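Local structure of BmrU protein (Bacillus anthracis, 3T5P) at residues V203-G208 with L228-V233; S216-V221 with I258-A263. The protein is a putative diacylglycerol kinase that probably transfers phosphate from a nucleotide to the hydroxyl group of a lipid such as diacylglycerol. All coordinates share one frame; numbering follows the deposited sequence.

Contact 1 (V203-G208 with L228-V233); sequences VMVGNG and LDIFVV
Val232 turns CG1 anti to its backbone N (chi1 -170°), while Val203 keeps CG2 beside its own N; the two methyls thus meet at 3.9 Å between side chains lying side by side. At the other end, the chi1 of Leu228 (-71°) carries the side chain across to the end of the neighbouring strand, where CD2 rests 3.7 Å from CB of Asn207, just past the strand, and CD1 lies near CG1 of Val205.

The backbone underneath is a regular antiparallel pair. Met204, a selenomethionine here, is matched with Phe231 and Gly206 with Asp229 as hydrogen-bonded pairs, each exchanging two bonds. Those from Met204 N to Phe231 O and from Gly206 N to Asp229 O are both 2.8 Å long and nearly straight, whereas the return bond from Phe231 N to Met204 O is more bent (144°). Between them Val205 and Ile230 form a non-hydrogen-bonded pair, and Val205 CA also comes within 3.2 Å of Asp229 O in a CA-H...O contact.

The two faces differ in use. Val203, Ile230 and Val232 pack on Ile189 and Val205 on Ile290, both in the adjoining six-stranded sheet; Met204 and Phe231, in touch through their CB atoms, face the loop carrying Phe217. Asp229, on this second face, uses OD1 for a salt bridge with Lys262 and a hydrogen bond with His260, close to the bound magnesium ion. Two antiparallel strands with one apolar face pressed on a second sheet are characteristic of the beta-sandwich-like C-terminal domain of the YegS family, and here the pair runs past its metal site.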
ATOM      1  N   VAL A 203     -12.079  42.734  -7.774  1.00 66.02           N
ATOM      2  CA  VAL A 203     -10.708  42.354  -8.093  1.00 64.50           C
ATOM      3  C   VAL A 203     -10.685  40.858  -8.360  1.00 63.75           C
ATOM      4  O   VAL A 203     -11.052  40.068  -7.506  1.00 65.01           O
ATOM      5  CB  VAL A 203      -9.740  42.702  -6.965  1.00 65.65           C
ATOM      6  CG1 VAL A 203      -8.353  42.244  -7.306  1.00 64.38           C
ATOM      7  CG2 VAL A 203      -9.751  44.181  -6.718  1.00 66.19           C
HETATM    8  N   MSE A 204     -10.265  40.486  -9.560  1.00 61.90           N
HETATM    9  CA  MSE A 204     -10.133  39.085  -9.954  1.00 61.10           C
HETATM   10  C   MSE A 204      -8.675  38.763 -10.303  1.00 59.72           C
HETATM   11  O   MSE A 204      -7.937  39.601 -10.845  1.00 58.73           O
HETATM   12  CB  MSE A 204     -10.974  38.783 -11.193  1.00 60.52           C
HETATM   13  CG  MSE A 204     -12.456  39.073 -11.060  1.00 62.57           C
HETATM   14 SE   MSE A 204     -13.381  37.647 -10.176  1.00 67.09          SE
HETATM   15  CE  MSE A 204     -13.130  36.212 -11.462  1.00 63.63           C
ATOM     16  N   VAL A 205      -8.272  37.539  -9.981  1.00 59.19           N
ATOM     17  CA  VAL A 205      -7.058  36.960 -10.532  1.00 57.66           C
ATOM     18  C   VAL A 205      -7.486  35.656 -11.168  1.00 56.94           C
ATOM     19  O   VAL A 205      -7.956  34.745 -10.486  1.00 57.66           O
ATOM     20  CB  VAL A 205      -5.990  36.717  -9.460  1.00 58.55           C
ATOM     21  CG1 VAL A 205      -4.795  36.022 -10.047  1.00 57.07           C
ATOM     22  CG2 VAL A 205      -5.567  38.025  -8.835  1.00 58.81           C
ATOM     23  N   GLY A 206      -7.376  35.593 -12.487  1.00 55.44           N
ATOM     24  CA  GLY A 206      -7.910  34.468 -13.248  1.00 54.80           C
ATOM     25  C   GLY A 206      -6.822  33.539 -13.750  1.00 54.04           C
ATOM     26  O   GLY A 206      -5.774  33.970 -14.220  1.00 53.59           O
ATOM     27  N   ASN A 207      -7.079  32.250 -13.645  1.00 53.86           N
ATOM     28  CA  ASN A 207      -6.218  31.258 -14.239  1.00 53.17           C
ATOM     29  C   ASN A 207      -6.904  30.508 -15.352  1.00 52.94           C
ATOM     30  O   ASN A 207      -6.294  30.235 -16.392  1.00 52.60           O
ATOM     31  CB  ASN A 207      -5.748  30.247 -13.184  1.00 53.97           C
ATOM     32  CG  ASN A 207      -4.736  29.261 -13.747  1.00 53.21           C
ATOM     33  OD1 ASN A 207      -3.691  29.670 -14.218  1.00 52.23           O
ATOM     34  ND2 ASN A 207      -5.061  27.968 -13.728  1.00 51.78           N
ATOM     35  N   GLY A 208      -8.162  30.144 -15.110  1.00 53.68           N
ATOM     36  CA  GLY A 208      -8.949  29.351 -16.052  1.00 53.94           C
ATOM     37  C   GLY A 208      -9.571  30.202 -17.129  1.00 53.41           C
ATOM     38  O   GLY A 208      -9.635  31.428 -16.995  1.00 52.98           O
ATOM     39  N   LEU A 228      -0.719  34.680 -14.741  1.00 51.58           N
ATOM     40  CA  LEU A 228      -2.079  34.898 -14.244  1.00 51.83           C
ATOM     41  C   LEU A 228      -2.590  36.251 -14.719  1.00 52.11           C
ATOM     42  O   LEU A 228      -1.800  37.144 -14.998  1.00 52.22           O
ATOM     43  CB  LEU A 228      -2.125  34.877 -12.715  1.00 52.72           C
ATOM     44  CG  LEU A 228      -1.931  33.542 -12.010  1.00 52.77           C
ATOM     45  CD1 LEU A 228      -1.566  33.782 -10.573  1.00 52.66           C
ATOM     46  CD2 LEU A 228      -3.165  32.663 -12.113  1.00 51.65           C
ATOM     47  N   ASP A 229      -3.914  36.398 -14.780  1.00 52.53           N
ATOM     48  CA  ASP A 229      -4.535  37.640 -15.225  1.00 52.80           C
ATOM     49  C   ASP A 229      -5.203  38.393 -14.086  1.00 54.01           C
ATOM     50  O   ASP A 229      -6.174  37.908 -13.503  1.00 54.56           O
ATOM     51  CB  ASP A 229      -5.546  37.357 -16.320  1.00 52.33           C
ATOM     52  CG  ASP A 229      -4.882  36.965 -17.625  1.00 52.98           C
ATOM     53  OD1 ASP A 229      -4.823  37.822 -18.534  1.00 53.54           O
ATOM     54  OD2 ASP A 229      -4.392  35.810 -17.714  1.00 54.23           O
ATOM     55  N   ILE A 230      -4.663  39.576 -13.782  1.00 54.66           N
ATOM     56  CA  ILE A 230      -5.266  40.486 -12.828  1.00 55.85           C
ATOM     57  C   ILE A 230      -6.330  41.328 -13.556  1.00 55.74           C
ATOM     58  O   ILE A 230      -6.112  41.813 -14.659  1.00 54.87           O
ATOM     59  CB  ILE A 230      -4.234  41.433 -12.195  1.00 56.66           C
ATOM     60  CG1 ILE A 230      -3.124  40.649 -11.498  1.00 57.47           C
ATOM     61  CG2 ILE A 230      -4.910  42.339 -11.179  1.00 57.66           C
ATOM     62  CD1 ILE A 230      -1.937  41.490 -11.131  1.00 57.73           C
ATOM     63  N   PHE A 231      -7.463  41.533 -12.902  1.00 56.78           N
ATOM     64  CA  PHE A 231      -8.580  42.228 -13.511  1.00 56.94           C
ATOM     65  C   PHE A 231      -9.348  42.978 -12.438  1.00 58.70           C
ATOM     66  O   PHE A 231      -9.961  42.364 -11.568  1.00 59.43           O
ATOM     67  CB  PHE A 231      -9.461  41.214 -14.215  1.00 56.45           C
ATOM     68  CG  PHE A 231     -10.619  41.808 -14.960  1.00 56.31           C
ATOM     69  CD1 PHE A 231     -10.537  42.027 -16.327  1.00 55.61           C
ATOM     70  CD2 PHE A 231     -11.820  42.093 -14.307  1.00 57.53           C
ATOM     71  CE1 PHE A 231     -11.615  42.558 -17.038  1.00 55.33           C
ATOM     72  CE2 PHE A 231     -12.903  42.620 -14.994  1.00 57.42           C
ATOM     73  CZ  PHE A 231     -12.799  42.857 -16.369  1.00 56.43           C
ATOM     74  N   VAL A 232      -9.292  44.309 -12.504  1.00 59.72           N
ATOM     75  CA  VAL A 232      -9.914  45.178 -11.492  1.00 61.57           C
ATOM     76  C   VAL A 232     -10.969  46.115 -12.086  1.00 62.18           C
ATOM     77  O   VAL A 232     -10.723  46.767 -13.095  1.00 61.37           O
ATOM     78  CB  VAL A 232      -8.849  46.065 -10.784  1.00 62.44           C
ATOM     79  CG1 VAL A 232      -9.446  46.787  -9.570  1.00 62.88           C
ATOM     80  CG2 VAL A 232      -7.671  45.237 -10.377  1.00 61.59           C
ATOM     81  N   VAL A 233     -12.130  46.194 -11.445  1.00 63.70           N
ATOM     82  CA  VAL A 233     -13.059  47.257 -11.731  1.00 65.01           C
ATOM     83  C   VAL A 233     -12.954  48.333 -10.639  1.00 67.80           C
ATOM     84  O   VAL A 233     -13.210  48.076  -9.451  1.00 69.41           O
ATOM     85  CB  VAL A 233     -14.522  46.749 -11.848  1.00 65.69           C
ATOM     86  CG1 VAL A 233     -15.455  47.878 -12.303  1.00 63.58           C
ATOM     87  CG2 VAL A 233     -14.611  45.587 -12.820  1.00 64.65           C
TER

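Contact 2 (S216-V221 with I258-A263); sequences SFIPNV and IFHVKA
Lys262 and Asn220 supply the one hydrogen bond of this contact. The lysine chain is extended until its last torsion, where the bend at chi4 (-57°) brings NZ to 2.7 Å from Asn220 O; the ammonium group sits well above the carbonyl plane, not on a lone pair. NZ also forms a salt bridge with Asp229, so one cation ties the loop to a carboxylate of the neighbouring strand.

Between His260 and the loop the contacts are of the weaker, non-hydrogen-bonded kind. Pro219 CD lies over one face of the imidazole, 4.1 Å from the ring centroid and offset toward the rim, a CH-pi contact. Pro219 O approaches the same ring at CE1, at 3.2 Å, and Ile218 CG2 packs 3.8 Å from NE2. Asp252 at ND1 and Asp229 at NE2 hydrogen-bond the two ring nitrogens, which should fix the rotation of the imidazole against which the proline rests.

Within the loop, Ser216 OG accepts from Ile218 N at 2.9 Å, forming an ST turn that includes Ile218 and leads into Pro219. The arrangement is that of an irregular loop tethered to a sheet's outermost strand, 258-263, by that strand's side chains, leading directly into Lys222, Asp225 and Thr227 of the magnesium site.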
ATOM      1  N   SER A 216     -14.378  33.113 -20.051  1.00 57.96           N
ATOM      2  CA  SER A 216     -13.965  34.095 -19.054  1.00 57.42           C
ATOM      3  C   SER A 216     -14.223  35.504 -19.549  1.00 56.62           C
ATOM      4  O   SER A 216     -13.843  35.848 -20.664  1.00 55.77           O
ATOM      5  CB  SER A 216     -12.474  33.956 -18.733  1.00 56.64           C
ATOM      6  OG  SER A 216     -12.053  35.056 -17.920  1.00 56.73           O
ATOM      7  N   PHE A 217     -14.836  36.310 -18.689  1.00 57.10           N
ATOM      8  CA  PHE A 217     -14.975  37.746 -18.965  1.00 56.75           C
ATOM      9  C   PHE A 217     -13.645  38.482 -18.909  1.00 55.62           C
ATOM     10  O   PHE A 217     -13.539  39.580 -19.397  1.00 55.64           O
ATOM     11  CB  PHE A 217     -16.031  38.409 -18.074  1.00 57.82           C
ATOM     12  CG  PHE A 217     -15.721  38.405 -16.613  1.00 58.44           C
ATOM     13  CD1 PHE A 217     -14.917  39.377 -16.054  1.00 57.56           C
ATOM     14  CD2 PHE A 217     -16.309  37.450 -15.770  1.00 60.60           C
ATOM     15  CE1 PHE A 217     -14.663  39.389 -14.690  1.00 58.61           C
ATOM     16  CE2 PHE A 217     -16.041  37.445 -14.402  1.00 61.32           C
ATOM     17  CZ  PHE A 217     -15.215  38.422 -13.867  1.00 60.30           C
ATOM     18  N   ILE A 218     -12.635  37.876 -18.302  1.00 55.48           N
ATOM     19  CA  ILE A 218     -11.286  38.428 -18.312  1.00 54.55           C
ATOM     20  C   ILE A 218     -10.659  38.085 -19.668  1.00 54.04           C
ATOM     21  O   ILE A 218     -10.629  36.938 -20.077  1.00 54.41           O
ATOM     22  CB  ILE A 218     -10.400  37.854 -17.196  1.00 54.68           C
ATOM     23  CG1 ILE A 218     -11.046  38.061 -15.811  1.00 55.71           C
ATOM     24  CG2 ILE A 218      -9.000  38.499 -17.272  1.00 53.57           C
ATOM     25  CD1 ILE A 218     -10.335  37.305 -14.666  1.00 55.53           C
ATOM     26  N   PRO A 219     -10.161  39.080 -20.384  1.00 53.66           N
ATOM     27  CA  PRO A 219      -9.763  38.785 -21.758  1.00 53.69           C
ATOM     28  C   PRO A 219      -8.444  38.038 -21.925  1.00 53.37           C
ATOM     29  O   PRO A 219      -7.446  38.362 -21.284  1.00 53.14           O
ATOM     30  CB  PRO A 219      -9.592  40.178 -22.393  1.00 53.63           C
ATOM     31  CG  PRO A 219     -10.118  41.151 -21.413  1.00 53.76           C
ATOM     32  CD  PRO A 219     -10.076  40.511 -20.076  1.00 53.74           C
ATOM     33  N   ASN A 220      -8.452  37.068 -22.829  1.00 53.49           N
ATOM     34  CA  ASN A 220      -7.225  36.401 -23.253  1.00 53.49           C
ATOM     35  C   ASN A 220      -6.495  35.712 -22.091  1.00 53.36           C
ATOM     36  O   ASN A 220      -5.256  35.735 -21.995  1.00 53.02           O
ATOM     37  CB  ASN A 220      -6.310  37.404 -23.949  1.00 53.26           C
ATOM     38  CG  ASN A 220      -7.044  38.186 -25.040  1.00 54.07           C
ATOM     39  OD1 ASN A 220      -6.943  39.415 -25.102  1.00 54.67           O
ATOM     40  ND2 ASN A 220      -7.819  37.471 -25.898  1.00 53.17           N
ATOM     41  N   VAL A 221      -7.285  35.100 -21.210  1.00 53.21           N
ATOM     42  CA  VAL A 221      -6.734  34.301 -20.141  1.00 52.98           C
ATOM     43  C   VAL A 221      -6.393  32.937 -20.707  1.00 52.78           C
ATOM     44  O   VAL A 221      -7.175  32.354 -21.439  1.00 52.76           O
ATOM     45  CB  VAL A 221      -7.715  34.110 -18.989  1.00 53.50           C
ATOM     46  CG1 VAL A 221      -7.051  33.286 -17.871  1.00 53.91           C
ATOM     47  CG2 VAL A 221      -8.158  35.444 -18.442  1.00 53.67           C
ATOM     48  N   ILE A 258     -11.472  50.080 -15.919  1.00 82.07           N
ATOM     49  CA  ILE A 258     -11.066  48.673 -15.875  1.00 79.40           C
ATOM     50  C   ILE A 258      -9.568  48.514 -16.111  1.00 76.64           C
ATOM     51  O   ILE A 258      -9.049  48.966 -17.125  1.00 76.51           O
ATOM     52  CB  ILE A 258     -11.790  47.803 -16.926  1.00 80.04           C
ATOM     53  CG1 ILE A 258     -13.291  48.036 -16.907  1.00 82.30           C
ATOM     54  CG2 ILE A 258     -11.508  46.326 -16.662  1.00 78.47           C
ATOM     55  CD1 ILE A 258     -13.999  47.310 -18.001  1.00 84.14           C
ATOM     56  N   PHE A 259      -8.909  47.867 -15.148  1.00 74.45           N
ATOM     57  CA  PHE A 259      -7.469  47.600 -15.137  1.00 72.38           C
ATOM     58  C   PHE A 259      -7.197  46.105 -15.326  1.00 70.52           C
ATOM     59  O   PHE A 259      -7.726  45.262 -14.591  1.00 69.97           O
ATOM     60  CB  PHE A 259      -6.875  48.076 -13.813  1.00 72.29           C
ATOM     61  CG  PHE A 259      -5.431  47.696 -13.614  1.00 71.60           C
ATOM     62  CD1 PHE A 259      -4.429  48.354 -14.308  1.00 72.25           C
ATOM     63  CD2 PHE A 259      -5.077  46.698 -12.725  1.00 71.37           C
ATOM     64  CE1 PHE A 259      -3.100  48.027 -14.127  1.00 71.74           C
ATOM     65  CE2 PHE A 259      -3.735  46.361 -12.535  1.00 71.17           C
ATOM     66  CZ  PHE A 259      -2.747  47.030 -13.240  1.00 71.20           C
ATOM     67  N   HIS A 260      -6.362  45.792 -16.310  1.00 69.12           N
ATOM     68  CA  HIS A 260      -6.054  44.415 -16.663  1.00 67.67           C
ATOM     69  C   HIS A 260      -4.580  44.225 -16.982  1.00 66.13           C
ATOM     70  O   HIS A 260      -4.038  44.875 -17.847  1.00 66.38           O
ATOM     71  CB  HIS A 260      -6.891  43.978 -17.862  1.00 68.45           C
ATOM     72  CG  HIS A 260      -6.564  42.606 -18.363  1.00 67.95           C
ATOM     73  ND1 HIS A 260      -6.581  42.282 -19.701  1.00 69.37           N
ATOM     74  CD2 HIS A 260      -6.206  41.476 -17.710  1.00 67.05           C
ATOM     75  CE1 HIS A 260      -6.258  41.010 -19.849  1.00 68.60           C
ATOM     76  NE2 HIS A 260      -6.018  40.500 -18.657  1.00 67.30           N
ATOM     77  N   VAL A 261      -3.941  43.297 -16.287  1.00 64.67           N
ATOM     78  CA  VAL A 261      -2.530  43.019 -16.522  1.00 63.55           C
ATOM     79  C   VAL A 261      -2.229  41.563 -16.234  1.00 62.29           C
ATOM     80  O   VAL A 261      -2.941  40.912 -15.482  1.00 61.69           O
ATOM     81  CB  VAL A 261      -1.657  43.957 -15.668  1.00 63.87           C
ATOM     82  CG1 VAL A 261      -1.641  43.518 -14.208  1.00 61.92           C
ATOM     83  CG2 VAL A 261      -0.265  44.087 -16.262  1.00 64.06           C
ATOM     84  N   LYS A 262      -1.175  41.059 -16.860  1.00 61.95           N
ATOM     85  CA  LYS A 262      -0.696  39.690 -16.619  1.00 60.99           C
ATOM     86  C   LYS A 262       0.489  39.701 -15.662  1.00 60.84           C
ATOM     87  O   LYS A 262       1.335  40.592 -15.732  1.00 61.52           O
ATOM     88  CB  LYS A 262      -0.301  38.999 -17.925  1.00 61.09           C
ATOM     89  CG  LYS A 262      -1.472  38.747 -18.872  1.00 61.58           C
ATOM     90  CD  LYS A 262      -1.180  37.607 -19.851  1.00 61.74           C
ATOM     91  CE  LYS A 262      -2.145  37.556 -21.043  1.00 62.54           C
ATOM     92  NZ  LYS A 262      -3.586  37.447 -20.691  1.00 61.80           N
ATOM     93  N   ALA A 263       0.535  38.714 -14.764  1.00 60.33           N
ATOM     94  CA  ALA A 263       1.598  38.632 -13.763  1.00 60.65           C
ATOM     95  C   ALA A 263       1.777  37.222 -13.221  1.00 60.54           C
ATOM     96  O   ALA A 263       0.826  36.419 -13.199  1.00 59.66           O
ATOM     97  CB  ALA A 263       1.327  39.594 -12.631  1.00 60.93           C
TER

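The four segments alternate along the chain, so the two contacts cross rather than nest. Strand 202-206 comes first and leads, through the short strands 210-211 and 214-215, into the loop 216-221; strand 228-234 then returns antiparallel beside strand 202-206, and contact 1 closes a loop of 19 residues that contains the metal-binding Lys222, Asp225 and Thr227. Beyond it come helix 238-247 and strand 258-263, which closes the wider loop of contact 2, 36 residues long, back onto 216-221. Strand 228-234 lies between the other two strands, and Ile230 N probably donates to Val261 O at 2.8 Å. Together the contacts join three neighbouring strands and the loop beside the magnesium ion.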